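Local coordinates for uncharacterized protein MG296 homolog (Mycoplasma pneumoniae, PDB 2I15) that is of unknown function but folds as an all-helical protein of the Mg296 family, with copies of the chain packed against one another, at residues T44-I47 against Y48-D51; C95-S98 against F99-A102; R31-F34 against N35-L38; G119-H122 against Q123-G126. One frame throughout, in Å; residues are numbered along the deposited sequence.

Interaction 1. Residues T44-I47 against Y48-D51; sequences TLLI and YEDD
The tight part of this turn is the meeting of Ile47 with the ring of the next residue, Tyr48. Methyl CG2 of Ile47 lies 3.4 Å from the centroid of the Tyr48 ring and only 3° off its normal, a CH-pi contact over the middle of one face. Tyr48 has CG beside its own backbone N (chi1 -49°), which folds the ring back under the methyl; CG2 is also 3.0 Å from Tyr48 N. On the buried side the ring meets Phe68 of helix 57-75 with the two planes near parallel, and Ile47 packs on Leu60 and Ala67 of the same helix.

The backbone beneath is a type I turn. Glu49 N gives an almost straight bond to Leu46 O, 3.1 Å at 169°. Asp50 N adds two weak bonds, to Leu46 O and Ile47 O, each about 3.4 Å by N...O distance.

The exposed side is looser. Leu46 lays its CD1 against Glu49 CG at 3.5 Å, and Glu49 bends at chi2, so aliphatic carbon rather than carboxylate covers the leucine. Chemically, then, the loop is divided: one near-straight backbone bond closes the turn, and the two residues of the methyl-on-ring contact pack on helix 57-75, whereas the contact at the rim is weak dispersion between aliphatic carbons beside a charged group.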
loop_
_atom_site.group_PDB
_atom_site.type_symbol
_atom_site.label_atom_id
_atom_site.label_comp_id
_atom_site.label_asym_id
_atom_site.label_seq_id
_atom_site.Cartn_x
_atom_site.Cartn_y
_atom_site.Cartn_z
ATOM N N THR A 44 1.701 -22.184 -9.081
ATOM C CA THR A 44 3.124 -21.939 -8.830
ATOM C C THR A 44 3.721 -20.589 -9.215
ATOM O O THR A 44 4.454 -20.479 -10.198
ATOM C CB THR A 44 3.998 -23.036 -9.467
ATOM O OG1 THR A 44 3.611 -23.229 -10.832
ATOM C CG2 THR A 44 3.855 -24.338 -8.702
ATOM N N LEU A 45 3.421 -19.576 -8.407
ATOM C CA LEU A 45 3.939 -18.233 -8.623
ATOM C C LEU A 45 3.554 -17.257 -7.508
ATOM O O LEU A 45 4.419 -16.563 -6.982
ATOM C CB LEU A 45 3.505 -17.705 -10.000
ATOM C CG LEU A 45 4.696 -17.479 -10.941
ATOM C CD1 LEU A 45 4.231 -17.365 -12.380
ATOM C CD2 LEU A 45 5.445 -16.236 -10.505
ATOM N N LEU A 46 2.274 -17.193 -7.142
ATOM C CA LEU A 46 1.861 -16.288 -6.059
ATOM C C LEU A 46 1.649 -17.072 -4.768
ATOM O O LEU A 46 0.635 -16.930 -4.082
ATOM C CB LEU A 46 0.584 -15.514 -6.404
ATOM C CG LEU A 46 0.173 -14.535 -5.292
ATOM C CD1 LEU A 46 1.416 -13.962 -4.589
ATOM C CD2 LEU A 46 -0.717 -13.427 -5.857
ATOM N N ILE A 47 2.647 -17.881 -4.439
ATOM C CA ILE A 47 2.632 -18.738 -3.264
ATOM C C ILE A 47 2.210 -18.018 -1.986
ATOM O O ILE A 47 1.592 -18.630 -1.129
ATOM C CB ILE A 47 4.043 -19.404 -3.068
ATOM C CG1 ILE A 47 3.917 -20.778 -2.398
ATOM C CG2 ILE A 47 4.930 -18.538 -2.189
ATOM C CD1 ILE A 47 3.461 -20.731 -0.970
ATOM N N TYR A 48 2.502 -16.720 -1.875
ATOM C CA TYR A 48 2.195 -15.956 -0.653
ATOM C C TYR A 48 0.760 -15.478 -0.387
ATOM O O TYR A 48 0.499 -14.862 0.641
ATOM C CB TYR A 48 3.147 -14.757 -0.540
ATOM C CG TYR A 48 4.594 -15.135 -0.738
ATOM C CD1 TYR A 48 5.251 -14.826 -1.923
ATOM C CD2 TYR A 48 5.292 -15.843 0.241
ATOM C CE1 TYR A 48 6.573 -15.222 -2.149
ATOM C CE2 TYR A 48 6.610 -16.250 0.032
ATOM C CZ TYR A 48 7.238 -15.932 -1.164
ATOM O OH TYR A 48 8.516 -16.373 -1.399
ATOM N N GLU A 49 -0.164 -15.758 -1.297
ATOM C CA GLU A 49 -1.565 -15.369 -1.114
ATOM C C GLU A 49 -2.373 -16.624 -1.344
ATOM O O GLU A 49 -3.603 -16.655 -1.227
ATOM C CB GLU A 49 -1.976 -14.348 -2.162
ATOM C CG GLU A 49 -1.046 -13.163 -2.180
ATOM C CD GLU A 49 -1.670 -11.977 -1.521
ATOM O OE1 GLU A 49 -2.353 -11.213 -2.237
ATOM O OE2 GLU A 49 -1.514 -11.837 -0.291
ATOM N N ASP A 50 -1.633 -17.653 -1.713
ATOM C CA ASP A 50 -2.169 -18.936 -2.035
ATOM C C ASP A 50 -2.721 -19.632 -0.840
ATOM O O ASP A 50 -1.961 -19.903 0.104
ATOM C CB ASP A 50 -1.055 -19.802 -2.642
ATOM C CG ASP A 50 -1.519 -20.604 -3.816
ATOM O OD1 ASP A 50 -2.486 -21.382 -3.675
ATOM O OD2 ASP A 50 -0.896 -20.455 -4.887
ATOM N N ASP A 51 -4.030 -19.905 -0.840
ATOM C CA ASP A 51 -4.515 -20.703 0.260
ATOM C C ASP A 51 -3.629 -21.813 -0.268
ATOM O O ASP A 51 -3.827 -22.344 -1.371
ATOM C CB ASP A 51 -5.992 -21.076 0.146
ATOM C CG ASP A 51 -6.457 -21.896 1.314
ATOM O OD1 ASP A 51 -7.575 -22.455 1.251
ATOM O OD2 ASP A 51 -5.704 -21.991 2.302
#

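Interaction 2. Residues C95-S98 against F99-A102; sequences CCQS and FYEA
Gln97 and Glu101 touch one turn apart on the alpha-helix 92-113, where the contact is the ordinary series of i to i+4 hydrogen bonds with side chains laid along it.

Backbone bonds come first. Tyr100 N binds Cys96 O at 3.1 Å with an N-H...O angle of 155°. Glu101 N reaches Gln97 O at 2.8 Å, although the position of that oxygen is less sure. The two outer bonds, Phe99 N to Cys95 O and Ala102 N to Ser98 O, are weak, the second being 3.4 Å long.

Among side chains, Gln97 meets Glu101, the glutamate on the exposed side and the glutamine also against Val131 and Leu132. With CG of Gln97 anti to its backbone N (chi1 -172°), that carbon comes to 3.8 Å from Glu101 CD; the bend at chi2 only redirects the amide beyond it, while the glutamate runs extended beyond CG. Amide and carboxylate planes stand 83° apart, so the groups do not stack.

Apolar packing uses other faces of the helix. Phe99, whose first torsion is likewise anti, sends its ring out to Phe68, Ser71 and Ser72 of helix 57-75 and to Leu14 of the second subunit. Tyr100 leans on the tail after helix 120-128, at Val131 and Thr133, and its OH is hydrogen-bonded to Val134 N.

Ser98 OG is hydrogen-bonded to Ser94 O, one turn back. Close to the backbone, beta-carbons rest on carbonyl oxygens, Tyr100 CB lying 3.5 Å from Cys96 O and Ala102 CB 3.6 Å from Ser98 O.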
loop_
_atom_site.group_PDB
_atom_site.type_symbol
_atom_site.label_atom_id
_atom_site.label_comp_id
_atom_site.label_asym_id
_atom_site.label_seq_id
_atom_site.Cartn_x
_atom_site.Cartn_y
_atom_site.Cartn_z
ATOM N N CYS A 95 12.061 -0.832 -5.068
ATOM C CA CYS A 95 12.304 -2.263 -5.270
ATOM C C CYS A 95 12.000 -3.040 -3.989
ATOM O O CYS A 95 11.407 -4.117 -4.025
ATOM C CB CYS A 95 13.758 -2.510 -5.680
ATOM S SG CYS A 95 14.252 -1.692 -7.207
ATOM N N CYS A 96 12.414 -2.488 -2.853
ATOM C CA CYS A 96 12.183 -3.128 -1.563
ATOM C C CYS A 96 10.728 -2.986 -1.165
ATOM O O CYS A 96 10.192 -3.804 -0.407
ATOM C CB CYS A 96 13.038 -2.475 -0.483
ATOM S SG CYS A 96 14.766 -2.905 -0.544
ATOM N N GLN A 97 10.090 -1.933 -1.659
ATOM C CA GLN A 97 8.701 -1.702 -1.323
ATOM C C GLN A 97 7.891 -2.834 -1.946
ATOM O O GLN A 97 7.037 -3.413 -1.283
ATOM C CB GLN A 97 8.252 -0.331 -1.839
ATOM C CG GLN A 97 6.857 0.059 -1.365
ATOM C CD GLN A 97 6.792 0.270 0.133
ATOM O OE1 GLN A 97 5.770 0.009 0.757
ATOM N NE2 GLN A 97 7.882 0.752 0.717
ATOM N N SER A 98 8.197 -3.179 -3.198
ATOM C CA SER A 98 7.487 -4.249 -3.910
ATOM C C SER A 98 7.683 -5.634 -3.296
ATOM O O SER A 98 6.756 -6.438 -3.289
ATOM C CB SER A 98 7.925 -4.284 -5.365
ATOM O OG SER A 98 7.689 -3.028 -5.979
ATOM N N PHE A 99 8.885 -5.916 -2.797
ATOM C CA PHE A 99 9.182 -7.194 -2.155
ATOM C C PHE A 99 8.341 -7.301 -0.878
ATOM O O PHE A 99 7.775 -8.359 -0.571
ATOM C CB PHE A 99 10.652 -7.265 -1.765
ATOM C CG PHE A 99 11.077 -8.609 -1.230
ATOM C CD1 PHE A 99 11.389 -9.648 -2.100
ATOM C CD2 PHE A 99 11.194 -8.829 0.147
ATOM C CE1 PHE A 99 11.819 -10.885 -1.619
ATOM C CE2 PHE A 99 11.624 -10.069 0.639
ATOM C CZ PHE A 99 11.934 -11.096 -0.247
ATOM N N TYR A 100 8.233 -6.190 -0.157
ATOM C CA TYR A 100 7.465 -6.161 1.078
ATOM C C TYR A 100 5.960 -6.232 0.831
ATOM O O TYR A 100 5.249 -7.003 1.483
ATOM C CB TYR A 100 7.759 -4.878 1.876
ATOM C CG TYR A 100 6.774 -4.633 3.021
ATOM C CD1 TYR A 100 6.927 -5.264 4.259
ATOM C CD2 TYR A 100 5.672 -3.783 2.849
ATOM C CE1 TYR A 100 6.013 -5.045 5.300
ATOM C CE2 TYR A 100 4.754 -3.562 3.878
ATOM C CZ TYR A 100 4.927 -4.194 5.092
ATOM O OH TYR A 100 4.020 -3.954 6.107
ATOM N N GLU A 101 5.464 -5.412 -0.086
ATOM C CA GLU A 101 4.035 -5.392 -0.334
ATOM C C GLU A 101 3.479 -6.751 -0.755
ATOM O O GLU A 101 2.277 -7.011 -0.628
ATOM C CB GLU A 101 3.705 -4.301 -1.356
ATOM C CG GLU A 101 4.232 -2.925 -0.941
ATOM C CD GLU A 101 3.606 -1.785 -1.709
ATOM O OE1 GLU A 101 3.552 -1.880 -2.953
ATOM O OE2 GLU A 101 3.182 -0.794 -1.067
ATOM N N ALA A 102 4.366 -7.633 -1.203
ATOM C CA ALA A 102 3.969 -8.980 -1.616
ATOM C C ALA A 102 4.033 -9.952 -0.430
ATOM O O ALA A 102 3.359 -10.975 -0.428
ATOM C CB ALA A 102 4.876 -9.478 -2.745
#

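Interaction 3. Residues R31-F34 against N35-L38; sequences RQNF and NRCL
Arg31 and Asn35 lie side by side on the surface of alpha-helix 27-41, one turn apart, at the start of four successive i to i+4 hydrogen bonds. Arg31 O accepts Asn35 N at 2.9 Å. Its side chain, bent at chi2 and chi3, runs the same way as Asn35, with CD 3.8 Å from Asn35 ND2 and the guanidinium and amide planes 33° apart. The charged end itself is bound one turn back, NH2 forming a salt bridge with Glu28.

Gln32 O takes two donors from a single residue, Arg36: the backbone N at 2.7 Å and, weakly, NE at 3.4 Å. The first torsion of Arg36 sets CG beside its backbone N, and for that reason the largely extended chain lies alongside Gln32 and points the same way; the bend at chi3 only turns the guanidinium. There NH2 sits 3.4 Å from Gln32 CB, and the glutamine amide stands steeply, 79°, to the guanidinium plane.

Asn33 O accepts Cys37 N in a bond of 2.6 Å. Asn33 OD1 lies over one face of the Arg36 guanidinium but offset toward its rim, a distant approach.

Phe34 closes the series with its carbonyl bonded to Leu38 N. The ring, CG anti to the backbone N (chi1 177°), lies alongside Leu38 and runs in the same direction. Their apolar contact is the light touch of Phe34 CE2 on Leu38 CD1, 4.2 Å apart, while Phe34 CD2 comes nearer to Asn35 OD1, at 3.5 Å.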
loop_
_atom_site.group_PDB
_atom_site.type_symbol
_atom_site.label_atom_id
_atom_site.label_comp_id
_atom_site.label_asym_id
_atom_site.label_seq_id
_atom_site.Cartn_x
_atom_site.Cartn_y
_atom_site.Cartn_z
ATOM N N ARG A 31 -17.296 -30.672 -6.397
ATOM C CA ARG A 31 -16.393 -30.910 -7.523
ATOM C C ARG A 31 -15.743 -29.635 -8.068
ATOM O O ARG A 31 -14.543 -29.612 -8.354
ATOM C CB ARG A 31 -17.156 -31.612 -8.661
ATOM C CG ARG A 31 -16.280 -31.952 -9.878
ATOM C CD ARG A 31 -16.808 -31.370 -11.168
ATOM N NE ARG A 31 -17.865 -32.156 -11.804
ATOM C CZ ARG A 31 -17.702 -33.374 -12.320
ATOM N NH1 ARG A 31 -16.523 -33.971 -12.279
ATOM N NH2 ARG A 31 -18.718 -33.992 -12.896
ATOM N N GLN A 32 -16.541 -28.581 -8.229
ATOM C CA GLN A 32 -16.035 -27.313 -8.754
ATOM C C GLN A 32 -15.080 -26.637 -7.759
ATOM O O GLN A 32 -14.033 -26.131 -8.142
ATOM C CB GLN A 32 -17.201 -26.368 -9.069
ATOM C CG GLN A 32 -18.228 -26.966 -10.015
ATOM C CD GLN A 32 -19.438 -26.074 -10.226
ATOM O OE1 GLN A 32 -20.130 -25.696 -9.268
ATOM N NE2 GLN A 32 -19.708 -25.737 -11.486
ATOM N N ASN A 33 -15.439 -26.624 -6.479
ATOM C CA ASN A 33 -14.576 -25.998 -5.489
ATOM C C ASN A 33 -13.276 -26.772 -5.419
ATOM O O ASN A 33 -12.190 -26.194 -5.378
ATOM C CB ASN A 33 -15.278 -25.960 -4.128
ATOM C CG ASN A 33 -16.578 -25.173 -4.180
ATOM O OD1 ASN A 33 -16.666 -24.172 -4.886
ATOM N ND2 ASN A 33 -17.584 -25.617 -3.438
ATOM N N PHE A 34 -13.383 -28.088 -5.433
ATOM C CA PHE A 34 -12.193 -28.913 -5.401
ATOM C C PHE A 34 -11.292 -28.587 -6.600
ATOM O O PHE A 34 -10.094 -28.331 -6.430
ATOM C CB PHE A 34 -12.578 -30.390 -5.425
ATOM C CG PHE A 34 -11.397 -31.308 -5.471
ATOM C CD1 PHE A 34 -10.684 -31.623 -4.312
ATOM C CD2 PHE A 34 -10.939 -31.787 -6.691
ATOM C CE1 PHE A 34 -9.524 -32.398 -4.384
ATOM C CE2 PHE A 34 -9.792 -32.550 -6.765
ATOM C CZ PHE A 34 -9.077 -32.858 -5.613
ATOM N N ASN A 35 -11.866 -28.588 -7.805
ATOM C CA ASN A 35 -11.087 -28.281 -9.006
ATOM C C ASN A 35 -10.553 -26.858 -8.951
ATOM O O ASN A 35 -9.491 -26.561 -9.500
ATOM C CB ASN A 35 -11.937 -28.480 -10.270
ATOM C CG ASN A 35 -12.194 -29.950 -10.572
ATOM O OD1 ASN A 35 -11.516 -30.837 -10.025
ATOM N ND2 ASN A 35 -13.171 -30.224 -11.450
ATOM N N ARG A 36 -11.302 -25.972 -8.306
ATOM C CA ARG A 36 -10.863 -24.590 -8.175
ATOM C C ARG A 36 -9.729 -24.513 -7.165
ATOM O O ARG A 36 -8.705 -23.911 -7.448
ATOM C CB ARG A 36 -12.016 -23.681 -7.753
ATOM C CG ARG A 36 -12.990 -23.443 -8.877
ATOM C CD ARG A 36 -14.109 -22.531 -8.455
ATOM N NE ARG A 36 -15.399 -23.089 -8.831
ATOM C CZ ARG A 36 -16.523 -22.389 -8.901
ATOM N NH1 ARG A 36 -16.518 -21.094 -8.622
ATOM N NH2 ARG A 36 -17.652 -22.986 -9.250
ATOM N N CYS A 37 -9.907 -25.115 -5.991
ATOM C CA CYS A 37 -8.853 -25.127 -4.984
ATOM C C CYS A 37 -7.572 -25.681 -5.603
ATOM O O CYS A 37 -6.495 -25.097 -5.463
ATOM C CB CYS A 37 -9.232 -26.027 -3.806
ATOM S SG CYS A 37 -10.681 -25.544 -2.828
ATOM N N LEU A 38 -7.708 -26.828 -6.270
ATOM C CA LEU A 38 -6.593 -27.517 -6.926
ATOM C C LEU A 38 -5.886 -26.582 -7.900
ATOM O O LEU A 38 -4.704 -26.272 -7.739
ATOM C CB LEU A 38 -7.120 -28.747 -7.691
ATOM C CG LEU A 38 -6.436 -30.102 -7.516
ATOM C CD1 LEU A 38 -6.550 -30.899 -8.829
ATOM C CD2 LEU A 38 -4.962 -29.925 -7.116
#

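Interaction 4. Residues G119-H122 against Q123-G126; sequences GRYH and QQLG
Gln123 N bonds to Gly119 O at 2.9 Å, opening a run of four backbone bonds. Gln124 N to Arg120 O follows at 2.8 Å, then Leu125 N to Tyr121 O at 3.0 Å and 171°, and Gly126 N to His122 O at 3.1 Å.

Side chains lie on this frame. Both glutamines carry CG beside the backbone N and extend beyond it, which presses the methylene against the acceptor one turn back: Gln123 CG is 2.9 Å from Gly119 O. Gln124 makes the same approach to Arg120 O, and its CD lies 4.0 Å from CG of Arg120, whose chain is poorly ordered; the guanidinium and amide planes stand steeply to each other.

Further out, longer-range partners fix the polar ends. Gln123 NE2 binds the terminal OXT of Tyr135, His122 NE2 binds Ser108 OG of helix 92-113, and Tyr121 OH binds Glu21 of the second subunit, and Leu125 packs on Phe17 of the same subunit.

Gly119, with a positive phi of 93°, is the N-cap residue, and the whole forms the first turns of alpha-helix 120-128, entered through a glycine N-cap.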
loop_
_atom_site.group_PDB
_atom_site.type_symbol
_atom_site.label_atom_id
_atom_site.label_comp_id
_atom_site.label_asym_id
_atom_site.label_seq_id
_atom_site.Cartn_x
_atom_site.Cartn_y
_atom_site.Cartn_z
ATOM N N GLY A 119 2.535 -5.339 13.774
ATOM C CA GLY A 119 2.532 -3.899 13.929
ATOM C C GLY A 119 3.936 -3.453 14.295
ATOM O O GLY A 119 4.575 -2.728 13.529
ATOM N N ARG A 120 4.442 -3.871 15.453
ATOM C CA ARG A 120 5.807 -3.467 15.804
ATOM C C ARG A 120 6.780 -4.223 14.890
ATOM O O ARG A 120 7.780 -3.668 14.401
ATOM C CB ARG A 120 6.139 -3.770 17.264
ATOM C CG ARG A 120 7.518 -3.243 17.649
ATOM C CD ARG A 120 7.977 -3.756 19.008
ATOM N NE ARG A 120 8.144 -2.665 19.961
ATOM C CZ ARG A 120 7.159 -1.869 20.366
ATOM N NH1 ARG A 120 5.929 -2.048 19.898
ATOM N NH2 ARG A 120 7.405 -0.898 21.236
ATOM N N TYR A 121 6.457 -5.490 14.641
ATOM C CA TYR A 121 7.275 -6.332 13.780
ATOM C C TYR A 121 7.393 -5.596 12.443
ATOM O O TYR A 121 8.498 -5.302 11.960
ATOM C CB TYR A 121 6.588 -7.691 13.586
ATOM C CG TYR A 121 7.471 -8.759 12.980
ATOM C CD1 TYR A 121 8.572 -9.246 13.672
ATOM C CD2 TYR A 121 7.206 -9.277 11.716
ATOM C CE1 TYR A 121 9.381 -10.228 13.130
ATOM C CE2 TYR A 121 8.014 -10.266 11.161
ATOM C CZ TYR A 121 9.105 -10.728 11.877
ATOM O OH TYR A 121 9.933 -11.681 11.332
ATOM N N HIS A 122 6.233 -5.302 11.862
ATOM C CA HIS A 122 6.153 -4.603 10.591
ATOM C C HIS A 122 6.921 -3.284 10.594
ATOM O O HIS A 122 7.627 -2.958 9.637
ATOM C CB HIS A 122 4.692 -4.306 10.254
ATOM C CG HIS A 122 3.979 -5.447 9.605
ATOM N ND1 HIS A 122 4.171 -5.781 8.292
ATOM C CD2 HIS A 122 3.077 -6.319 10.105
ATOM C CE1 HIS A 122 3.410 -6.827 7.993
ATOM N NE2 HIS A 122 2.744 -7.166 9.073
ATOM N N GLN A 123 6.773 -2.521 11.669
ATOM C CA GLN A 123 7.440 -1.227 11.784
ATOM C C GLN A 123 8.960 -1.342 11.856
ATOM O O GLN A 123 9.672 -0.561 11.223
ATOM C CB GLN A 123 6.867 -0.479 12.984
ATOM C CG GLN A 123 5.430 -0.071 12.731
ATOM C CD GLN A 123 4.712 0.449 13.971
ATOM O OE1 GLN A 123 5.155 0.229 15.102
ATOM N NE2 GLN A 123 3.581 1.124 13.759
ATOM N N GLN A 124 9.459 -2.318 12.607
ATOM C CA GLN A 124 10.898 -2.507 12.690
ATOM C C GLN A 124 11.371 -2.806 11.265
ATOM O O GLN A 124 12.313 -2.190 10.750
ATOM C CB GLN A 124 11.207 -3.666 13.634
ATOM C CG GLN A 124 10.626 -3.465 15.018
ATOM C CD GLN A 124 10.835 -4.662 15.936
ATOM O OE1 GLN A 124 10.459 -5.795 15.608
ATOM N NE2 GLN A 124 11.430 -4.414 17.100
ATOM N N LEU A 125 10.665 -3.734 10.627
ATOM C CA LEU A 125 10.953 -4.145 9.256
ATOM C C LEU A 125 11.214 -2.919 8.384
ATOM O O LEU A 125 12.262 -2.814 7.747
ATOM C CB LEU A 125 9.759 -4.922 8.687
ATOM C CG LEU A 125 9.808 -5.650 7.333
ATOM C CD1 LEU A 125 10.332 -4.745 6.204
ATOM C CD2 LEU A 125 10.662 -6.885 7.478
ATOM N N GLY A 126 10.249 -1.999 8.367
ATOM C CA GLY A 126 10.364 -0.795 7.561
ATOM C C GLY A 126 11.429 0.208 7.984
ATOM O O GLY A 126 11.888 1.008 7.173
#

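How the interactions relate
Along the chain the order is interaction 3, 1, 2, 4, with interaction 3 on helix 27-41, interaction 1 in the loop before helix 57-75, and interactions 2 and 4 on the consecutive helices 92-113 and 120-128. Two pairs touch: Tyr48 CB meets Ala102 O at 3.8 Å, joining 1 to 2, and Tyr100 OH lies 2.9 Å from His122 ND1, joining 2 to 4. Centres of these pairs are about 15 and 14 Å apart. Interaction 3 touches none of the others, yet lies about 16 Å from interaction 1, centre to centre, and is far only from 2 and 4, about 31 and 36 Å. Interactions 1, 2 and 4 thus form one connected region meeting the second subunit.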